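Local coordinates for tegument protein UL51 (Human herpesvirus 1, PDB 6T5A), which probably takes part in egress of virus particles from the perinuclear space and in secondary envelopment of cytoplasmic capsids at trans-Golgi-derived membranes, at residues V20-E24 / A25-L29; I44-D47 / D48-S52; V60-R63 / A64-R67. The protein carries 1 engineered substitution. All coordinates share one frame; numbering follows the deposited sequence.

Contact 1: residues V20-E24 / A25-L29; sequences VPPSE and AEPRL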
loop_
_atom_site.group_PDB
_atom_site.type_symbol
_atom_site.label_atom_id
_atom_site.label_comp_id
_atom_site.label_asym_id
_atom_site.label_seq_id
_atom_site.Cartn_x
_atom_site.Cartn_y
_atom_site.Cartn_z
ATOM N N VAL A 20 -9.658 23.149 24.865
ATOM C CA VAL A 20 -10.762 24.099 24.719
ATOM C C VAL A 20 -12.045 23.275 24.487
ATOM O O VAL A 20 -12.123 22.536 23.508
ATOM C CB VAL A 20 -10.507 25.145 23.601
ATOM C CG1 VAL A 20 -11.652 26.155 23.523
ATOM C CG2 VAL A 20 -9.168 25.858 23.817
ATOM N N PRO A 21 -13.029 23.335 25.397
ATOM C CA PRO A 21 -14.247 22.524 25.200
ATOM C C PRO A 21 -15.127 23.062 24.069
ATOM O O PRO A 21 -15.084 24.267 23.799
ATOM C CB PRO A 21 -14.970 22.628 26.554
ATOM C CG PRO A 21 -14.510 23.911 27.135
ATOM C CD PRO A 21 -13.098 24.141 26.638
ATOM N N PRO A 22 -15.988 22.223 23.456
ATOM C CA PRO A 22 -16.896 22.720 22.400
ATOM C C PRO A 22 -17.727 23.925 22.838
ATOM O O PRO A 22 -17.929 24.823 22.039
ATOM C CB PRO A 22 -17.799 21.525 22.146
ATOM C CG PRO A 22 -16.900 20.354 22.375
ATOM C CD PRO A 22 -16.143 20.764 23.620
ATOM N N SER A 23 -18.155 23.984 24.124
ATOM C CA SER A 23 -18.957 25.100 24.634
ATOM C C SER A 23 -18.266 26.459 24.470
ATOM O O SER A 23 -18.949 27.464 24.337
ATOM C CB SER A 23 -19.371 24.861 26.080
ATOM O OG SER A 23 -18.246 24.684 26.919
ATOM N N GLU A 24 -16.925 26.479 24.416
ATOM C CA GLU A 24 -16.143 27.696 24.177
ATOM C C GLU A 24 -15.709 27.853 22.711
ATOM O O GLU A 24 -15.582 28.968 22.234
ATOM C CB GLU A 24 -14.911 27.775 25.107
ATOM C CG GLU A 24 -15.236 28.050 26.566
ATOM C CD GLU A 24 -16.122 29.248 26.844
ATOM O OE1 GLU A 24 -15.866 30.339 26.285
ATOM O OE2 GLU A 24 -17.086 29.087 27.621
ATOM N N ALA A 25 -15.466 26.756 21.996
ATOM C CA ALA A 25 -15.064 26.817 20.595
ATOM C C ALA A 25 -15.712 25.640 19.904
ATOM O O ALA A 25 -15.177 24.521 19.896
ATOM C CB ALA A 25 -13.530 26.794 20.464
ATOM N N GLU A 26 -16.931 25.882 19.403
ATOM C CA GLU A 26 -17.749 24.843 18.782
ATOM C C GLU A 26 -17.068 24.211 17.602
ATOM O O GLU A 26 -16.570 24.924 16.729
ATOM C CB GLU A 26 -19.164 25.334 18.417
ATOM C CG GLU A 26 -20.038 25.650 19.630
ATOM C CD GLU A 26 -20.495 24.536 20.564
ATOM O OE1 GLU A 26 -20.240 23.341 20.297
ATOM O OE2 GLU A 26 -21.092 24.880 21.603
ATOM N N PRO A 27 -17.008 22.871 17.572
ATOM C CA PRO A 27 -16.388 22.211 16.414
ATOM C C PRO A 27 -17.235 22.358 15.155
ATOM O O PRO A 27 -18.449 22.593 15.221
ATOM C CB PRO A 27 -16.242 20.746 16.854
ATOM C CG PRO A 27 -17.160 20.569 18.006
ATOM C CD PRO A 27 -17.548 21.899 18.545
ATOM N N ARG A 28 -16.573 22.245 14.000
ATOM C CA ARG A 28 -17.185 22.328 12.674
ATOM C C ARG A 28 -16.902 20.989 11.987
ATOM O O ARG A 28 -15.822 20.401 12.167
ATOM C CB ARG A 28 -16.532 23.458 11.854
ATOM C CG ARG A 28 -16.837 24.883 12.339
ATOM C CD ARG A 28 -16.143 25.929 11.490
ATOM N NE ARG A 28 -16.003 27.213 12.186
ATOM C CZ ARG A 28 -16.719 28.303 11.916
ATOM N NH1 ARG A 28 -17.631 28.284 10.949
ATOM N NH2 ARG A 28 -16.530 29.418 12.610
ATOM N N LEU A 29 -17.880 20.505 11.234
ATOM C CA LEU A 29 -17.758 19.303 10.437
ATOM C C LEU A 29 -17.995 19.674 8.976
ATOM O O LEU A 29 -19.070 20.175 8.649
ATOM C CB LEU A 29 -18.737 18.219 10.905
ATOM C CG LEU A 29 -18.863 16.965 10.009
ATOM C CD1 LEU A 29 -17.527 16.203 9.900
ATOM C CD2 LEU A 29 -19.950 16.047 10.536
#
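P22 lays its ring obliquely across that of P27, CB of P22 reaching CD of P27 at 3.6 Å, where the chain leaves an alpha-turn and heads into strand 28-38. The turn is closed by P21 O, a bifurcated acceptor for two successive amides: E24 N, inside 20-24, and A25 N at 3.1 Å, the latter lying in the carbonyl plane with an N-H···O angle of 157°. Residues 22-24 have helical backbone angles, but the regular bonds of a longer helix do not follow, and the backbone extends from A25 onward. V20 packs on A25. Its CG1, anti to the backbone N (chi1 -177°), touches A25 CB at 3.6 Å and adds a small apolar contact beside the amide bond. E26 bends back at chi2 (-67°) and brings the face of its carboxylate over P22 O, which stands 3.0 Å from E26 CD. Both carboxylate oxygens and P22 O are acceptors, so this is close packing and not bonding, and probably not electrostatically favourable.

Two chains of another protein flank this surface segment. One bonds the V20 and A25 carbonyls through polar side chains and pairs antiparallel with R28 and L29, extending the sheet across the interface; the other offers an acidic side chain to S23 OG and packs on P22, E26 and P27. Within the turn, a CA-H···O contact adds to the proline packing, P22 CA lying 3.5 Å from A25 O.

Contact 2: residues I44-D47 / D48-S52; sequences ITLD and DALGS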
loop_
_atom_site.group_PDB
_atom_site.type_symbol
_atom_site.label_atom_id
_atom_site.label_comp_id
_atom_site.label_asym_id
_atom_site.label_seq_id
_atom_site.Cartn_x
_atom_site.Cartn_y
_atom_site.Cartn_z
ATOM N N ILE A 44 6.595 5.696 -12.945
ATOM C CA ILE A 44 7.114 6.954 -13.508
ATOM C C ILE A 44 6.805 8.091 -12.547
ATOM O O ILE A 44 5.655 8.250 -12.129
ATOM C CB ILE A 44 6.596 7.265 -14.965
ATOM C CG1 ILE A 44 6.833 6.090 -15.948
ATOM C CG2 ILE A 44 7.162 8.603 -15.523
ATOM C CD1 ILE A 44 8.332 5.631 -16.173
ATOM N N THR A 45 7.839 8.873 -12.204
ATOM C CA THR A 45 7.696 9.992 -11.264
ATOM C C THR A 45 7.494 11.297 -12.038
ATOM O O THR A 45 7.803 11.367 -13.234
ATOM C CB THR A 45 8.939 10.096 -10.359
ATOM O OG1 THR A 45 10.062 10.553 -11.128
ATOM C CG2 THR A 45 9.270 8.790 -9.630
ATOM N N LEU A 46 7.042 12.352 -11.341
ATOM C CA LEU A 46 6.904 13.666 -11.958
ATOM C C LEU A 46 8.275 14.173 -12.471
ATOM O O LEU A 46 8.330 14.724 -13.577
ATOM C CB LEU A 46 6.246 14.639 -10.970
ATOM C CG LEU A 46 6.067 16.097 -11.411
ATOM C CD1 LEU A 46 5.235 16.224 -12.726
ATOM C CD2 LEU A 46 5.443 16.885 -10.288
ATOM N N ASP A 47 9.379 13.944 -11.692
ATOM C CA ASP A 47 10.736 14.333 -12.088
ATOM C C ASP A 47 11.124 13.642 -13.395
ATOM O O ASP A 47 11.765 14.258 -14.245
ATOM C CB ASP A 47 11.760 13.978 -10.993
ATOM C CG ASP A 47 13.149 14.539 -11.241
ATOM O OD1 ASP A 47 13.296 15.780 -11.248
ATOM O OD2 ASP A 47 14.094 13.737 -11.406
ATOM N N ASP A 48 10.757 12.344 -13.548
ATOM C CA ASP A 48 11.069 11.575 -14.765
ATOM C C ASP A 48 10.386 12.191 -15.984
ATOM O O ASP A 48 11.010 12.348 -17.022
ATOM C CB ASP A 48 10.565 10.134 -14.651
ATOM C CG ASP A 48 11.307 9.204 -13.723
ATOM O OD1 ASP A 48 12.499 9.471 -13.440
ATOM O OD2 ASP A 48 10.705 8.181 -13.310
ATOM N N ALA A 49 9.079 12.467 -15.869
ATOM C CA ALA A 49 8.309 13.005 -16.977
ATOM C C ALA A 49 8.702 14.442 -17.298
ATOM O O ALA A 49 8.753 14.780 -18.472
ATOM C CB ALA A 49 6.816 12.862 -16.699
ATOM N N LEU A 50 9.060 15.269 -16.280
ATOM C CA LEU A 50 9.525 16.646 -16.529
ATOM C C LEU A 50 10.912 16.633 -17.189
ATOM O O LEU A 50 11.172 17.464 -18.056
ATOM C CB LEU A 50 9.572 17.509 -15.238
ATOM C CG LEU A 50 8.214 18.037 -14.689
ATOM C CD1 LEU A 50 8.391 18.634 -13.306
ATOM C CD2 LEU A 50 7.615 19.096 -15.594
ATOM N N GLY A 51 11.769 15.684 -16.786
ATOM C CA GLY A 51 13.107 15.510 -17.372
ATOM C C GLY A 51 12.993 15.085 -18.825
ATOM O O GLY A 51 13.737 15.573 -19.679
ATOM N N SER A 52 11.994 14.222 -19.128
ATOM C CA SER A 52 11.718 13.766 -20.495
ATOM C C SER A 52 11.196 14.915 -21.338
ATOM O O SER A 52 11.649 15.087 -22.459
ATOM C CB SER A 52 10.722 12.614 -20.506
ATOM O OG SER A 52 10.619 12.134 -21.841
HETATM O O HOH W 1 12.558 9.999 -10.221
#
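T45 and D48 exchange bonds in a capping box at the start of helix 46-61, each side chain accepting from the other's backbone amide. T45 is the N-cap: its OG1 takes D48 N at 3.1 Å, held between its own backbone N and carbonyl carbon by a chi1 of 71°. In return D48 OD2 accepts T45 N at 3.1 Å; the N-H···O line is almost straight at 175°, although the donor comes from above the carboxylate plane and not within it. A water spans the two side chains on another path, 2.7 Å from T45 OG1 and donating to D48 OD1 at 3.3 Å.

The next amides settle into ordinary helical bonding, A49 N to T45 O, L50 N to L46 O and G51 N to D47 O. I44 CG2 lies on D48 CB at 3.8 Å, the two side chains crossing at about a right angle, and loosely on A49 CB at 4.4 Å; one turn along, L46 CG meets L50 CD1 at 3.9 Å.

Thus D48 N is met by a hydroxyl, T45 N by a carboxylate and L46 N by a polar side chain of a chain of another protein. Positioned at the positive end of the helix dipole, D48 probably favours its charged form and would stabilise the first turn, an effect the nearby D47 carboxylate would partly offset.

Contact 3: residues V60-R63 / A64-R67; sequences VKAR and ALAR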
loop_
_atom_site.group_PDB
_atom_site.type_symbol
_atom_site.label_atom_id
_atom_site.label_comp_id
_atom_site.label_asym_id
_atom_site.label_seq_id
_atom_site.Cartn_x
_atom_site.Cartn_y
_atom_site.Cartn_z
ATOM N N VAL A 60 14.102 18.366 -30.031
ATOM C CA VAL A 60 13.278 18.960 -31.092
ATOM C C VAL A 60 14.062 20.148 -31.688
ATOM O O VAL A 60 14.097 20.302 -32.913
ATOM C CB VAL A 60 11.849 19.341 -30.596
ATOM C CG1 VAL A 60 11.153 20.306 -31.551
ATOM C CG2 VAL A 60 10.985 18.090 -30.396
ATOM N N LYS A 61 14.733 20.941 -30.830
ATOM C CA LYS A 61 15.588 22.046 -31.289
ATOM C C LYS A 61 16.795 21.505 -32.058
ATOM O O LYS A 61 17.145 22.055 -33.104
ATOM C CB LYS A 61 16.044 22.921 -30.116
ATOM C CG LYS A 61 14.972 23.909 -29.653
ATOM C CD LYS A 61 15.430 24.691 -28.422
ATOM C CE LYS A 61 14.377 25.647 -27.904
ATOM N NZ LYS A 61 13.307 24.956 -27.135
ATOM N N ALA A 62 17.379 20.377 -31.583
ATOM C CA ALA A 62 18.537 19.720 -32.193
ATOM C C ALA A 62 18.254 19.109 -33.573
ATOM O O ALA A 62 19.202 18.691 -34.237
ATOM C CB ALA A 62 19.096 18.664 -31.252
ATOM N N ARG A 63 16.973 19.046 -34.005
ATOM C CA ARG A 63 16.604 18.523 -35.332
ATOM C C ARG A 63 17.320 19.327 -36.417
ATOM O O ARG A 63 17.755 18.740 -37.396
ATOM C CB ARG A 63 15.098 18.565 -35.571
ATOM C CG ARG A 63 14.301 17.566 -34.734
ATOM C CD ARG A 63 12.834 17.875 -34.919
ATOM N NE ARG A 63 11.964 16.953 -34.186
ATOM C CZ ARG A 63 10.644 16.944 -34.306
ATOM N NH1 ARG A 63 10.040 17.795 -35.127
ATOM N NH2 ARG A 63 9.917 16.081 -33.620
ATOM N N ALA A 64 17.511 20.652 -36.201
ATOM C CA ALA A 64 18.225 21.548 -37.124
ATOM C C ALA A 64 19.655 21.063 -37.386
ATOM O O ALA A 64 20.106 21.105 -38.537
ATOM C CB ALA A 64 18.245 22.968 -36.579
ATOM N N LEU A 65 20.342 20.569 -36.330
ATOM C CA LEU A 65 21.703 20.033 -36.405
ATOM C C LEU A 65 21.758 18.716 -37.163
ATOM O O LEU A 65 22.684 18.510 -37.951
ATOM C CB LEU A 65 22.300 19.837 -34.991
ATOM C CG LEU A 65 22.515 21.106 -34.156
ATOM C CD1 LEU A 65 22.625 20.751 -32.686
ATOM C CD2 LEU A 65 23.743 21.896 -34.633
ATOM N N ALA A 66 20.794 17.808 -36.899
ATOM C CA ALA A 66 20.727 16.508 -37.577
ATOM C C ALA A 66 20.414 16.725 -39.087
ATOM O O ALA A 66 20.992 16.060 -39.941
ATOM C CB ALA A 66 19.663 15.634 -36.929
ATOM N N ARG A 67 19.520 17.684 -39.398
ATOM C CA ARG A 67 19.163 18.042 -40.772
ATOM C C ARG A 67 20.384 18.648 -41.512
ATOM O O ARG A 67 20.622 18.307 -42.668
ATOM C CB ARG A 67 18.004 19.045 -40.771
ATOM C CG ARG A 67 16.649 18.428 -40.438
ATOM C CD ARG A 67 15.727 19.499 -39.908
ATOM N NE ARG A 67 14.410 18.967 -39.523
ATOM C CZ ARG A 67 13.510 19.652 -38.826
ATOM N NH1 ARG A 67 13.772 20.885 -38.424
ATOM N NH2 ARG A 67 12.340 19.105 -38.524
HETATM O O HOH W 2 10.749 20.780 -36.643
#
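R67 N donates to R63 O at 2.9 Å and 161°, and A66 N to A62 O at 3.2 Å; these are the firm helical bonds where helix 46-61 gives way to helix 63-82. Around this helix-helix junction the bonding is looser: A64 N to K61 O and L65 N to A62 O are both weak i to i+3 bonds, consistent with a local break in the regular alpha-helical pattern.

Beyond the backbone, the two arginine side chains lie on the same side of the chain, R67 reaching back over R63. R67, its chain extended from CG to NE (chi3 -178°), turns one guanidinium face onto R63 CB, which stands 3.8 Å above its centre. The guanidinium planes are 68° apart, and R63 NH1 comes within 4.3 Å of R67 NH2. A water accepts from R67 NH2 at 3.0 Å, in the plane of that group, and weakly from R63 NH1; it probably eases the repulsion between the like charges. The strongest polar partners of both arginines belong to a chain of another protein: R63 NH2 bonds to its backbone and the guanidinium makes a cation-pi contact with an aromatic side chain, while R67 NH2 bonds to an aromatic side chain.

On a different side of the junction A62 and L65 meet helix 94-117, A62 on M116 and L65 on T112 and I113. Between them A62 CB and L65 CD1 touch loosely at 4.3 Å.

Contact 1 is a surface turn ahead of strand 28-38, whereas contacts 2 and 3 are partly buried and both draw on helix 46-61, one at its start and the other where it gives way to helix 63-82. All lie in the UL51 family region of a longer protein. Contact 1 stands apart, its nearest atoms about 30 Å from contact 2 and about 48 Å from contact 3; contacts 2 and 3 come within about 9 Å. Proline packing shapes the first, side chains accepting each other's backbone amides the second, paired arginines the third. Contacts 1 and 2 each meet two chains of another protein and contact 3 one; only contact 1 extends a sheet.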